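PDB 3TS3: capsid polyprotein VP90 from Turkey astrovirus 2, which forms the virus shell, probably self-assembling into an icosahedral T=3 immature capsid, and contributes its globular P2 projection (spike) domain, the part modelled here. Local coordinates for residues Y16-F21 / L94-Q100; T44-Y48 / D174-Y179; A116-P122 / A138-I144; G151-A155 / L167-T172. Where two conformers were deposited one is given. Numbering follows the deposited sequence.

Interaction 1: Y16-F21 / L94-Q100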
loop_
_atom_site.group_PDB
_atom_site.type_symbol
_atom_site.label_atom_id
_atom_site.label_comp_id
_atom_site.label_asym_id
_atom_site.label_seq_id
_atom_site.Cartn_x
_atom_site.Cartn_y
_atom_site.Cartn_z
ATOM N N TYR C 16 -8.902 -16.662 10.854
ATOM C CA TYR C 16 -9.471 -16.823 9.520
ATOM C C TYR C 16 -8.669 -16.011 8.521
ATOM O O TYR C 16 -7.843 -15.210 8.907
ATOM C CB TYR C 16 -10.947 -16.394 9.491
ATOM C CG TYR C 16 -11.803 -17.156 10.473
ATOM C CD1 TYR C 16 -12.158 -16.593 11.679
ATOM C CD2 TYR C 16 -12.218 -18.451 10.205
ATOM C CE1 TYR C 16 -12.919 -17.279 12.582
ATOM C CE2 TYR C 16 -12.985 -19.143 11.108
ATOM C CZ TYR C 16 -13.326 -18.552 12.296
ATOM O OH TYR C 16 -14.081 -19.221 13.228
ATOM N N PHE C 17 -8.943 -16.209 7.238
ATOM C CA PHE C 17 -8.215 -15.490 6.206
ATOM C C PHE C 17 -8.451 -13.994 6.447
ATOM O O PHE C 17 -7.504 -13.214 6.476
ATOM C CB PHE C 17 -8.769 -15.916 4.835
ATOM C CG PHE C 17 -7.923 -15.500 3.653
ATOM C CD1 PHE C 17 -7.766 -14.177 3.327
ATOM C CD2 PHE C 17 -7.333 -16.451 2.850
ATOM C CE1 PHE C 17 -7.016 -13.810 2.240
ATOM C CE2 PHE C 17 -6.581 -16.090 1.759
ATOM C CZ PHE C 17 -6.420 -14.769 1.453
ATOM N N VAL C 18 -9.712 -13.610 6.646
ATOM C CA VAL C 18 -10.059 -12.251 7.037
ATOM C C VAL C 18 -10.903 -12.353 8.299
ATOM O O VAL C 18 -11.828 -13.140 8.352
ATOM C CB VAL C 18 -10.872 -11.520 5.955
ATOM C CG1 VAL C 18 -11.139 -10.062 6.371
ATOM C CG2 VAL C 18 -10.171 -11.599 4.616
ATOM N N TYR C 19 -10.562 -11.573 9.312
ATOM C CA TYR C 19 -11.282 -11.614 10.576
ATOM C C TYR C 19 -11.454 -10.222 11.178
ATOM O O TYR C 19 -10.764 -9.287 10.819
ATOM C CB TYR C 19 -10.579 -12.559 11.561
ATOM C CG TYR C 19 -9.150 -12.167 11.830
ATOM C CD1 TYR C 19 -8.134 -12.529 10.961
ATOM C CD2 TYR C 19 -8.824 -11.412 12.937
ATOM C CE1 TYR C 19 -6.837 -12.146 11.195
ATOM C CE2 TYR C 19 -7.527 -11.022 13.176
ATOM C CZ TYR C 19 -6.538 -11.395 12.298
ATOM O OH TYR C 19 -5.242 -11.018 12.525
ATOM N N ASN C 20 -12.414 -10.099 12.082
ATOM C CA ASN C 20 -12.660 -8.843 12.781
ATOM C C ASN C 20 -12.070 -8.805 14.196
ATOM O O ASN C 20 -11.467 -9.767 14.642
ATOM C CB ASN C 20 -14.139 -8.436 12.728
ATOM C CG ASN C 20 -15.039 -9.330 13.555
ATOM O OD1 ASN C 20 -14.592 -10.028 14.447
ATOM N ND2 ASN C 20 -16.332 -9.276 13.266
ATOM N N PHE C 21 -12.252 -7.685 14.886
ATOM C CA PHE C 21 -11.692 -7.502 16.225
ATOM C C PHE C 21 -12.273 -8.475 17.243
ATOM O O PHE C 21 -11.680 -8.701 18.280
ATOM C CB PHE C 21 -11.814 -6.054 16.711
ATOM C CG PHE C 21 -10.715 -5.138 16.219
ATOM C CD1 PHE C 21 -11.026 -3.951 15.594
ATOM C CD2 PHE C 21 -9.388 -5.468 16.382
ATOM C CE1 PHE C 21 -10.038 -3.109 15.141
ATOM C CE2 PHE C 21 -8.391 -4.622 15.936
ATOM C CZ PHE C 21 -8.722 -3.443 15.315
ATOM N N LEU C 94 -13.782 -2.743 9.050
ATOM C CA LEU C 94 -13.295 -3.526 10.181
ATOM C C LEU C 94 -12.372 -2.778 11.137
ATOM O O LEU C 94 -12.378 -3.024 12.333
ATOM C CB LEU C 94 -12.614 -4.800 9.689
ATOM C CG LEU C 94 -13.443 -5.719 8.790
ATOM C CD1 LEU C 94 -12.608 -6.912 8.378
ATOM C CD2 LEU C 94 -14.700 -6.171 9.532
ATOM N N GLY C 95 -11.520 -1.927 10.581
ATOM C CA GLY C 95 -10.579 -1.173 11.383
ATOM C C GLY C 95 -9.371 -1.982 11.836
ATOM O O GLY C 95 -8.550 -1.496 12.593
ATOM N N VAL C 96 -9.284 -3.222 11.375
ATOM C CA VAL C 96 -8.220 -4.142 11.777
ATOM C C VAL C 96 -6.825 -3.839 11.243
ATOM O O VAL C 96 -5.846 -4.309 11.795
ATOM C CB VAL C 96 -8.566 -5.635 11.521
ATOM C CG1 VAL C 96 -9.746 -6.059 12.388
ATOM C CG2 VAL C 96 -8.845 -5.885 10.054
ATOM N N GLY C 97 -6.741 -3.088 10.152
ATOM C CA GLY C 97 -5.454 -2.808 9.546
ATOM C C GLY C 97 -4.743 -4.072 9.100
ATOM O O GLY C 97 -5.367 -4.948 8.529
ATOM N N VAL C 98 -3.454 -4.190 9.397
ATOM C CA VAL C 98 -2.719 -5.366 8.956
ATOM C C VAL C 98 -3.129 -6.556 9.814
ATOM O O VAL C 98 -2.955 -6.551 11.014
ATOM C CB VAL C 98 -1.203 -5.147 9.080
ATOM C CG1 VAL C 98 -0.446 -6.465 8.912
ATOM C CG2 VAL C 98 -0.727 -4.092 8.073
ATOM N N MET C 99 -3.716 -7.557 9.176
ATOM C CA MET C 99 -4.261 -8.624 9.966
ATOM C C MET C 99 -3.705 -9.951 9.493
ATOM O O MET C 99 -3.890 -10.923 10.207
ATOM C CB MET C 99 -5.808 -8.606 10.028
ATOM C CG MET C 99 -6.534 -8.540 8.682
ATOM S SD MET C 99 -6.798 -10.186 7.987
ATOM C CE MET C 99 -6.925 -9.839 6.234
ATOM N N GLN C 100 -2.873 -9.933 8.459
ATOM C CA GLN C 100 -2.023 -11.070 8.116
ATOM C C GLN C 100 -0.698 -10.596 7.581
ATOM O O GLN C 100 -0.605 -9.552 6.974
ATOM C CB GLN C 100 -2.621 -11.977 7.025
ATOM C CG GLN C 100 -4.037 -12.432 7.231
ATOM C CD GLN C 100 -4.168 -13.630 8.148
ATOM O OE1 GLN C 100 -3.187 -14.174 8.645
ATOM N NE2 GLN C 100 -5.397 -14.048 8.364
HETATM O O HOH W 1 -13.488 -5.341 13.590
#
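A classic beta bulge lies within strand 98-101, where Met99 and Gln100 both face Leu88 of strand 87-90, and the loop 16-21 packs along the side chains around it. Met99 and Tyr19 bury the most area here. Met99 points its CB at the loop and lays its thioether along it: SD sits 4.0 Å from Val18 CA, and CE reaches 4.0 Å from Val18 CG2. The same sulfur makes an oblique Met-aromatic contact, SD lying 4.5 Å from the centroid of the Tyr19 ring. Tyr19 starts out pointing away, but its p rotamer brings the ring back, so that OH donates to Met99 O at 2.7 Å. Beside it, Gln100 NE2 donates to Phe17 O (2.9 Å), while Gln100 OE1 is taken by Thr104 and Thr14. At the other end Leu94 CD1 packs on Val18 CG1 at 4.0 Å, and water 1 links Phe21 N to Leu94 O. The second subunit approaches this region too: its Pro5 packs on Tyr19 and Val96, so the loop lies at the dimer interface of the spike. The Phe21 ring closes the contact with a CH-pi interaction, Val96 CG1 standing 3.8 Å from the ring centroid, directly over the face.

Interaction 2: T44-Y48 / D174-Y179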
loop_
_atom_site.group_PDB
_atom_site.type_symbol
_atom_site.label_atom_id
_atom_site.label_comp_id
_atom_site.label_asym_id
_atom_site.label_seq_id
_atom_site.Cartn_x
_atom_site.Cartn_y
_atom_site.Cartn_z
ATOM N N THR C 44 15.481 -11.437 -12.769
ATOM C CA THR C 44 15.646 -11.362 -14.204
ATOM C C THR C 44 14.552 -12.134 -14.925
ATOM O O THR C 44 14.346 -11.943 -16.108
ATOM C CB THR C 44 17.035 -11.849 -14.637
ATOM O OG1 THR C 44 17.343 -13.073 -13.964
ATOM C CG2 THR C 44 18.072 -10.809 -14.277
ATOM N N SER C 45 13.870 -13.020 -14.215
ATOM C CA SER C 45 12.792 -13.782 -14.819
ATOM C C SER C 45 11.423 -13.117 -14.677
ATOM O O SER C 45 10.453 -13.589 -15.230
ATOM C CB SER C 45 12.741 -15.186 -14.224
ATOM O OG SER C 45 13.926 -15.890 -14.506
ATOM N N SER C 46 11.350 -12.041 -13.906
ATOM C CA SER C 46 10.083 -11.362 -13.642
ATOM C C SER C 46 9.395 -10.707 -14.828
ATOM O O SER C 46 8.185 -10.754 -14.940
ATOM C CB SER C 46 10.256 -10.349 -12.514
ATOM O OG SER C 46 10.454 -11.027 -11.287
ATOM N N ARG C 47 10.174 -10.086 -15.699
ATOM C CA ARG C 47 9.610 -9.345 -16.818
ATOM C C ARG C 47 9.562 -10.166 -18.098
ATOM O O ARG C 47 10.575 -10.635 -18.582
ATOM C CB ARG C 47 10.429 -8.077 -17.053
ATOM C CG ARG C 47 9.851 -7.132 -18.106
ATOM C CD ARG C 47 10.804 -5.997 -18.414
ATOM N NE ARG C 47 12.033 -6.501 -19.006
ATOM C CZ ARG C 47 13.003 -5.741 -19.488
ATOM N NH1 ARG C 47 12.897 -4.426 -19.466
ATOM N NH2 ARG C 47 14.083 -6.301 -19.999
ATOM N N TYR C 48 8.355 -10.322 -18.625
ATOM C CA TYR C 48 8.126 -11.034 -19.869
ATOM C C TYR C 48 7.446 -10.095 -20.862
ATOM O O TYR C 48 6.433 -9.489 -20.559
ATOM C CB TYR C 48 7.260 -12.270 -19.609
ATOM C CG TYR C 48 6.900 -13.036 -20.848
ATOM C CD1 TYR C 48 7.807 -13.893 -21.447
ATOM C CD2 TYR C 48 5.649 -12.905 -21.417
ATOM C CE1 TYR C 48 7.478 -14.586 -22.579
ATOM C CE2 TYR C 48 5.315 -13.595 -22.552
ATOM C CZ TYR C 48 6.227 -14.436 -23.122
ATOM O OH TYR C 48 5.890 -15.131 -24.252
ATOM N N ASP C 174 6.944 -0.898 -20.402
ATOM C CA ASP C 174 8.086 -1.594 -19.824
ATOM C C ASP C 174 8.299 -1.072 -18.405
ATOM O O ASP C 174 8.422 0.121 -18.208
ATOM C CB ASP C 174 9.296 -1.240 -20.697
ATOM C CG ASP C 174 10.567 -1.969 -20.311
ATOM O OD1 ASP C 174 10.573 -2.705 -19.320
ATOM O OD2 ASP C 174 11.569 -1.800 -21.031
ATOM N N PRO C 175 8.326 -1.972 -17.425
ATOM C CA PRO C 175 8.569 -1.589 -16.029
ATOM C C PRO C 175 10.039 -1.247 -15.802
ATOM O O PRO C 175 10.400 -0.710 -14.767
ATOM C CB PRO C 175 8.168 -2.841 -15.247
ATOM C CG PRO C 175 8.377 -3.961 -16.199
ATOM C CD PRO C 175 8.013 -3.405 -17.552
ATOM N N GLY C 176 10.863 -1.563 -16.792
ATOM C CA GLY C 176 12.299 -1.373 -16.717
ATOM C C GLY C 176 13.009 -2.688 -16.457
ATOM O O GLY C 176 12.466 -3.576 -15.841
ATOM N N ALA C 177 14.245 -2.789 -16.927
ATOM C CA ALA C 177 15.034 -4.000 -16.772
ATOM C C ALA C 177 15.257 -4.314 -15.299
ATOM O O ALA C 177 15.329 -5.464 -14.919
ATOM C CB ALA C 177 16.359 -3.880 -17.507
ATOM N N GLN C 178 15.380 -3.271 -14.491
ATOM C CA GLN C 178 15.551 -3.419 -13.055
ATOM C C GLN C 178 14.292 -3.007 -12.295
ATOM O O GLN C 178 14.342 -2.720 -11.109
ATOM C CB GLN C 178 16.772 -2.652 -12.552
ATOM C CG GLN C 178 18.102 -3.226 -13.016
ATOM C CD GLN C 178 18.821 -2.341 -14.014
ATOM O OE1 GLN C 178 18.267 -1.950 -15.040
ATOM N NE2 GLN C 178 20.076 -2.021 -13.712
ATOM N N TYR C 179 13.177 -2.934 -13.006
ATOM C CA TYR C 179 11.897 -2.565 -12.406
ATOM C C TYR C 179 11.905 -1.149 -11.843
ATOM O O TYR C 179 11.116 -0.806 -10.983
ATOM C CB TYR C 179 11.422 -3.618 -11.385
ATOM C CG TYR C 179 10.653 -4.699 -12.080
ATOM C CD1 TYR C 179 11.307 -5.743 -12.700
ATOM C CD2 TYR C 179 9.282 -4.628 -12.195
ATOM C CE1 TYR C 179 10.610 -6.710 -13.383
ATOM C CE2 TYR C 179 8.580 -5.591 -12.873
ATOM C CZ TYR C 179 9.253 -6.624 -13.470
ATOM O OH TYR C 179 8.558 -7.579 -14.155
#
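One carboxylate oxygen, Asp174 OD1, holds an Asx turn and a salt bridge at once: it accepts from Gly176 N at 2.8 Å and from Arg47, the residue of segment 44-48 with by far the largest area in the contact. A type I beta turn runs on from Gly176 to Tyr179. The two turns share Gly176, whose N closes the Asx turn and whose O accepts from Tyr179 N at 3.0 Å. Its phi of 103° and psi of 152° are angles at which a CB would collide with the carbonyl oxygen of Pro175.

Arg47, at the start of strand 47-52, carries its guanidinium to this loop on an extended t,t start to the side chain. Ala177 CA lies over one face of the guanidinium, and nearer the backbone, Arg47 CD touches Pro175 CG at 3.9 Å. Tyr179 reaches the root of the arginine side chain, its OH lying 3.5 Å from Arg47 CB and 3.6 Å from Ser46 CB. That hydroxyl is hydrogen-bonded to Asn78 of strand 76-81, which also pairs with strand 47-52, so the loop is tied to the main sheet. Val206 of the second subunit packs on Tyr179, placing the loop beside the subunit interface. The salt bridge itself measures 2.9 Å from Arg47 NH1 to Asp174 OD1.

Interaction 3: A116-P122 / A138-I144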
loop_
_atom_site.group_PDB
_atom_site.type_symbol
_atom_site.label_atom_id
_atom_site.label_comp_id
_atom_site.label_asym_id
_atom_site.label_seq_id
_atom_site.Cartn_x
_atom_site.Cartn_y
_atom_site.Cartn_z
ATOM N N ALA C 116 -12.769 -16.765 -2.135
ATOM C CA ALA C 116 -11.672 -16.096 -2.831
ATOM C C ALA C 116 -10.641 -17.055 -3.414
ATOM O O ALA C 116 -10.019 -16.761 -4.418
ATOM C CB ALA C 116 -10.991 -15.064 -1.940
ATOM N N ILE C 117 -10.444 -18.191 -2.760
ATOM C CA ILE C 117 -9.364 -19.075 -3.148
ATOM C C ILE C 117 -9.808 -20.173 -4.090
ATOM O O ILE C 117 -10.727 -20.913 -3.803
ATOM C CB ILE C 117 -8.686 -19.720 -1.922
ATOM C CG1 ILE C 117 -8.325 -18.663 -0.879
ATOM C CG2 ILE C 117 -7.467 -20.530 -2.359
ATOM C CD1 ILE C 117 -7.823 -19.261 0.413
ATOM N N GLN C 118 -9.100 -20.280 -5.201
ATOM C CA GLN C 118 -9.397 -21.285 -6.210
ATOM C C GLN C 118 -8.157 -22.127 -6.484
ATOM O O GLN C 118 -7.074 -21.809 -6.022
ATOM C CB GLN C 118 -9.912 -20.652 -7.504
ATOM C CG GLN C 118 -11.097 -19.721 -7.315
ATOM C CD GLN C 118 -12.390 -20.442 -6.974
ATOM O OE1 GLN C 118 -12.495 -21.651 -7.101
ATOM N NE2 GLN C 118 -13.384 -19.687 -6.555
ATOM N N LYS C 119 -8.340 -23.217 -7.219
ATOM C CA LYS C 119 -7.246 -24.114 -7.527
ATOM C C LYS C 119 -6.807 -23.842 -8.942
ATOM O O LYS C 119 -7.591 -23.929 -9.864
ATOM C CB LYS C 119 -7.694 -25.571 -7.404
ATOM C CG LYS C 119 -8.017 -25.997 -5.986
ATOM C CD LYS C 119 -8.534 -27.419 -5.924
ATOM C CE LYS C 119 -8.721 -27.872 -4.491
ATOM N NZ LYS C 119 -8.897 -29.340 -4.394
ATOM N N TYR C 120 -5.533 -23.525 -9.107
ATOM C CA TYR C 120 -5.029 -23.172 -10.418
ATOM C C TYR C 120 -5.212 -24.320 -11.412
ATOM O O TYR C 120 -4.982 -25.473 -11.091
ATOM C CB TYR C 120 -3.557 -22.772 -10.322
ATOM C CG TYR C 120 -2.891 -22.600 -11.658
ATOM C CD1 TYR C 120 -3.264 -21.580 -12.516
ATOM C CD2 TYR C 120 -1.895 -23.463 -12.065
ATOM C CE1 TYR C 120 -2.663 -21.424 -13.730
ATOM C CE2 TYR C 120 -1.288 -23.318 -13.284
ATOM C CZ TYR C 120 -1.676 -22.293 -14.114
ATOM O OH TYR C 120 -1.078 -22.136 -15.332
ATOM N N TYR C 121 -5.666 -23.985 -12.614
ATOM C CA TYR C 121 -5.860 -24.971 -13.661
ATOM C C TYR C 121 -5.175 -24.509 -14.947
ATOM O O TYR C 121 -5.620 -23.570 -15.588
ATOM C CB TYR C 121 -7.360 -25.144 -13.896
ATOM C CG TYR C 121 -7.748 -26.323 -14.764
ATOM C CD1 TYR C 121 -7.563 -27.626 -14.330
ATOM C CD2 TYR C 121 -8.333 -26.127 -16.001
ATOM C CE1 TYR C 121 -7.933 -28.701 -15.122
ATOM C CE2 TYR C 121 -8.705 -27.185 -16.795
ATOM C CZ TYR C 121 -8.504 -28.467 -16.357
ATOM O OH TYR C 121 -8.881 -29.516 -17.163
ATOM N N PRO C 122 -4.119 -25.201 -15.352
ATOM C CA PRO C 122 -3.363 -24.818 -16.545
ATOM C C PRO C 122 -4.191 -24.841 -17.827
ATOM O O PRO C 122 -3.982 -24.006 -18.689
ATOM C CB PRO C 122 -2.266 -25.879 -16.619
ATOM C CG PRO C 122 -2.128 -26.373 -15.249
ATOM C CD PRO C 122 -3.450 -26.264 -14.590
ATOM N N ALA C 138 1.943 -25.287 -10.228
ATOM C CA ALA C 138 1.483 -26.661 -10.248
ATOM C C ALA C 138 -0.027 -26.623 -10.224
ATOM O O ALA C 138 -0.620 -25.762 -9.607
ATOM C CB ALA C 138 2.009 -27.418 -9.042
ATOM N N GLU C 139 -0.654 -27.576 -10.893
ATOM C CA GLU C 139 -2.094 -27.611 -10.913
ATOM C C GLU C 139 -2.546 -27.758 -9.470
ATOM O O GLU C 139 -2.003 -28.552 -8.714
ATOM C CB GLU C 139 -2.585 -28.786 -11.768
ATOM C CG GLU C 139 -4.088 -28.837 -11.927
ATOM C CD GLU C 139 -4.572 -30.038 -12.722
ATOM O OE1 GLU C 139 -3.768 -30.948 -12.990
ATOM O OE2 GLU C 139 -5.771 -30.080 -13.051
ATOM N N GLY C 140 -3.554 -26.981 -9.100
ATOM C CA GLY C 140 -4.071 -26.978 -7.751
ATOM C C GLY C 140 -3.466 -25.944 -6.816
ATOM O O GLY C 140 -3.944 -25.794 -5.711
ATOM N N ASP C 141 -2.443 -25.221 -7.260
ATOM C CA ASP C 141 -1.859 -24.176 -6.420
ATOM C C ASP C 141 -2.914 -23.115 -6.177
ATOM O O ASP C 141 -3.699 -22.828 -7.056
ATOM C CB ASP C 141 -0.653 -23.527 -7.103
ATOM C CG ASP C 141 0.627 -24.324 -6.918
ATOM O OD1 ASP C 141 0.628 -25.277 -6.130
ATOM O OD2 ASP C 141 1.621 -23.976 -7.567
ATOM N N PRO C 142 -2.920 -22.515 -4.996
ATOM C CA PRO C 142 -3.934 -21.501 -4.724
ATOM C C PRO C 142 -3.820 -20.325 -5.685
ATOM O O PRO C 142 -2.723 -19.893 -5.984
ATOM C CB PRO C 142 -3.585 -21.043 -3.310
ATOM C CG PRO C 142 -3.004 -22.261 -2.659
ATOM C CD PRO C 142 -2.259 -22.985 -3.764
ATOM N N VAL C 143 -4.957 -19.847 -6.173
ATOM C CA VAL C 143 -5.000 -18.646 -6.984
ATOM C C VAL C 143 -6.126 -17.735 -6.506
ATOM O O VAL C 143 -7.193 -18.204 -6.135
ATOM C CB VAL C 143 -5.103 -18.942 -8.499
ATOM C CG1 VAL C 143 -6.353 -19.725 -8.835
ATOM C CG2 VAL C 143 -5.040 -17.654 -9.295
ATOM N N ILE C 144 -5.857 -16.438 -6.477
ATOM C CA ILE C 144 -6.852 -15.476 -6.033
ATOM C C ILE C 144 -7.026 -14.347 -7.040
ATOM O O ILE C 144 -6.063 -13.736 -7.456
ATOM C CB ILE C 144 -6.483 -14.878 -4.660
ATOM C CG1 ILE C 144 -6.408 -15.976 -3.597
ATOM C CG2 ILE C 144 -7.479 -13.798 -4.255
ATOM C CD1 ILE C 144 -5.765 -15.526 -2.294
#
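Four backbone hydrogen bonds join these segments. Gln118 and Val143 form an antiparallel hydrogen-bonded pair: Gln118 N donates to Val143 O at 3.0 Å, and Val143 N to Gln118 O at 2.9 Å. Gln118 O also receives a CA-H...O contact from Pro142 CA (3.4 Å). Proline has no NH to give, but its place in the non-hydrogen-bonded pair with Lys119 asks for none across this pair. Beyond the strands the bonding continues, Tyr120 N donating to Asp141 O (2.8 Å) and Gly140 N to Tyr120 O (2.9 Å).

A type II turn from Ala138 to Asp141 shapes this end. Asp141 N donates to Ala138 O at 3.0 Å, and Ala138 N to Asp141 OD2, also at 3.0 Å, while Asp141 OD1 bonds to Thr160. Gly140 takes the positive phi at the third position of the turn. Glu139 lays CG 3.8 Å from Pro122 CD, and its carboxylate makes a salt bridge to Arg60. Val143 CG1 packs on Gln118 CB at 3.9 Å; Ile117 CG2 meets Pro142 CB at 4.0 Å on the other face. The antiparallel ladder of strands 117-119 and 142-148 ends in a G1 bulge, Gly140 and Asp141 opposite Tyr120, coupled, as is common, to a type II turn.

Interaction 4: G151-A155 / L167-T172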
loop_
_atom_site.group_PDB
_atom_site.type_symbol
_atom_site.label_atom_id
_atom_site.label_comp_id
_atom_site.label_asym_id
_atom_site.label_seq_id
_atom_site.Cartn_x
_atom_site.Cartn_y
_atom_site.Cartn_z
ATOM N N GLY C 151 -8.756 -0.939 -11.356
ATOM C CA GLY C 151 -9.597 -2.002 -11.877
ATOM C C GLY C 151 -8.937 -2.897 -12.917
ATOM O O GLY C 151 -9.608 -3.493 -13.738
ATOM N N ARG C 152 -7.615 -2.999 -12.865
ATOM C CA ARG C 152 -6.892 -3.865 -13.783
ATOM C C ARG C 152 -6.735 -5.211 -13.100
ATOM O O ARG C 152 -6.031 -5.333 -12.106
ATOM C CB ARG C 152 -5.521 -3.280 -14.091
ATOM C CG ARG C 152 -4.810 -3.957 -15.244
ATOM C CD ARG C 152 -3.439 -3.366 -15.467
ATOM N NE ARG C 152 -2.842 -3.831 -16.716
ATOM C CZ ARG C 152 -3.019 -3.254 -17.896
ATOM N NH1 ARG C 152 -3.784 -2.179 -18.021
ATOM N NH2 ARG C 152 -2.428 -3.768 -18.960
ATOM N N ARG C 153 -7.409 -6.210 -13.652
ATOM C CA ARG C 153 -7.456 -7.544 -13.081
ATOM C C ARG C 153 -6.080 -8.192 -13.056
ATOM O O ARG C 153 -5.276 -8.021 -13.965
ATOM C CB ARG C 153 -8.432 -8.427 -13.864
ATOM C CG ARG C 153 -8.849 -9.728 -13.169
ATOM C CD ARG C 153 -10.202 -9.545 -12.553
ATOM N NE ARG C 153 -10.793 -10.723 -11.918
ATOM C CZ ARG C 153 -11.882 -11.336 -12.362
ATOM N NH1 ARG C 153 -12.476 -10.922 -13.472
ATOM N NH2 ARG C 153 -12.380 -12.360 -11.692
ATOM N N ALA C 154 -5.848 -8.951 -11.989
ATOM C CA ALA C 154 -4.572 -9.594 -11.705
ATOM C C ALA C 154 -4.791 -10.860 -10.885
ATOM O O ALA C 154 -5.898 -11.161 -10.493
ATOM C CB ALA C 154 -3.654 -8.644 -10.960
ATOM N N ALA C 155 -3.722 -11.605 -10.643
ATOM C CA ALA C 155 -3.832 -12.817 -9.862
ATOM C C ALA C 155 -2.750 -12.911 -8.807
ATOM O O ALA C 155 -1.617 -12.557 -9.056
ATOM C CB ALA C 155 -3.767 -14.031 -10.768
ATOM N N LEU C 167 2.693 -12.448 -7.268
ATOM C CA LEU C 167 1.713 -11.501 -7.761
ATOM C C LEU C 167 1.929 -11.349 -9.262
ATOM O O LEU C 167 2.994 -10.964 -9.698
ATOM C CB LEU C 167 1.891 -10.159 -7.053
ATOM C CG LEU C 167 0.965 -9.028 -7.498
ATOM C CD1 LEU C 167 -0.490 -9.336 -7.205
ATOM C CD2 LEU C 167 1.390 -7.727 -6.855
ATOM N N PHE C 168 0.909 -11.684 -10.043
ATOM C CA PHE C 168 1.022 -11.702 -11.494
ATOM C C PHE C 168 0.095 -10.670 -12.115
ATOM O O PHE C 168 -1.098 -10.699 -11.892
ATOM C CB PHE C 168 0.680 -13.111 -11.996
ATOM C CG PHE C 168 0.583 -13.226 -13.490
ATOM C CD1 PHE C 168 1.707 -13.129 -14.267
ATOM C CD2 PHE C 168 -0.630 -13.458 -14.110
ATOM C CE1 PHE C 168 1.635 -13.245 -15.625
ATOM C CE2 PHE C 168 -0.704 -13.567 -15.476
ATOM C CZ PHE C 168 0.424 -13.458 -16.230
ATOM N N PHE C 169 0.673 -9.746 -12.871
ATOM C CA PHE C 169 -0.093 -8.672 -13.469
ATOM C C PHE C 169 0.615 -8.098 -14.686
ATOM O O PHE C 169 1.804 -8.287 -14.860
ATOM C CB PHE C 169 -0.318 -7.571 -12.424
ATOM C CG PHE C 169 0.947 -6.942 -11.929
ATOM C CD1 PHE C 169 1.361 -5.727 -12.424
ATOM C CD2 PHE C 169 1.726 -7.571 -10.987
ATOM C CE1 PHE C 169 2.507 -5.156 -11.987
ATOM C CE2 PHE C 169 2.880 -6.998 -10.545
ATOM C CZ PHE C 169 3.266 -5.785 -11.035
ATOM N N SER C 170 -0.124 -7.388 -15.528
ATOM C CA SER C 170 0.482 -6.734 -16.674
ATOM C C SER C 170 0.631 -5.236 -16.422
ATOM O O SER C 170 -0.009 -4.684 -15.546
ATOM C CB SER C 170 -0.340 -6.961 -17.943
ATOM O OG SER C 170 -1.565 -6.259 -17.886
ATOM N N THR C 171 1.497 -4.606 -17.202
ATOM C CA THR C 171 1.655 -3.164 -17.196
ATOM C C THR C 171 1.511 -2.673 -18.633
ATOM O O THR C 171 1.724 -3.427 -19.570
ATOM C CB THR C 171 3.017 -2.695 -16.624
ATOM O OG1 THR C 171 4.088 -3.392 -17.263
ATOM C CG2 THR C 171 3.087 -2.943 -15.132
ATOM N N THR C 172 1.097 -1.422 -18.784
ATOM C CA THR C 172 0.929 -0.805 -20.095
ATOM C C THR C 172 2.251 -0.596 -20.828
ATOM O O THR C 172 2.283 -0.540 -22.047
ATOM C CB THR C 172 0.175 0.512 -20.004
ATOM O OG1 THR C 172 0.875 1.388 -19.121
ATOM C CG2 THR C 172 -1.223 0.279 -19.489
HETATM O O HOH W 2 -2.798 -6.779 -14.693
#
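The axes of the short strand segments 153-155 and 167-171 approach to 5.0 Å at 149° between their directions, so the pairing is antiparallel but splayed. Ala155 and Phe168 form a hydrogen-bonded pair: Ala155 N donates to Phe168 O at 3.0 Å, and Phe168 N to Ala155 O at 2.8 Å, both nearly straight. Toward Arg152 the backbones diverge, and water 2 takes over, donating to Arg153 O and accepting from Ser170 N, each at 2.9 Å.

Across the gap reaches Arg152, extended from its backbone, with Ser170 OG at the edge of its guanidinium. NH2 donates to Ser170 OG at 2.8 Å and NE to the same OG at 3.0 Å; a weak bond runs from Arg152 NE to Ser170 O at 3.2 Å. Ala154 is small enough for close packing, its CB 3.8 Å from Phe169 CB and 3.4 Å from Phe168 O. Phe187 of strand 187-189 covers Ala154, and its ring meets that of Phe169. On the far side, strand 164-171 pairs with strand 76-81. This is the open end of a beta hairpin, strands 153-159 and 164-171, with a water bridging the strands where they part, in the antiparallel core of the spike domain.

In the fold
All four contacts reach one large, curled antiparallel sheet of the P2 spike domain. Interactions 1 and 2 lie on opposite sides of the chain's centre, their centres 33 Å apart, and their segments alternate along the sequence; both touch the second subunit, so the dimer interface reaches widely separated parts of the chain. Interactions 3 and 4 follow in series, 16 Å apart between centres, on the consecutive neighbouring strands 142-148 and 153-159, and touch where Val143 CG2 lies 4.1 Å from Ala155 CB. Interaction 1 meets interaction 3 through Phe17, packed on Ile117 and Ile144. Segments 167-172 and 174-179 adjoin in sequence, carrying the chain from interaction 4 to interaction 2.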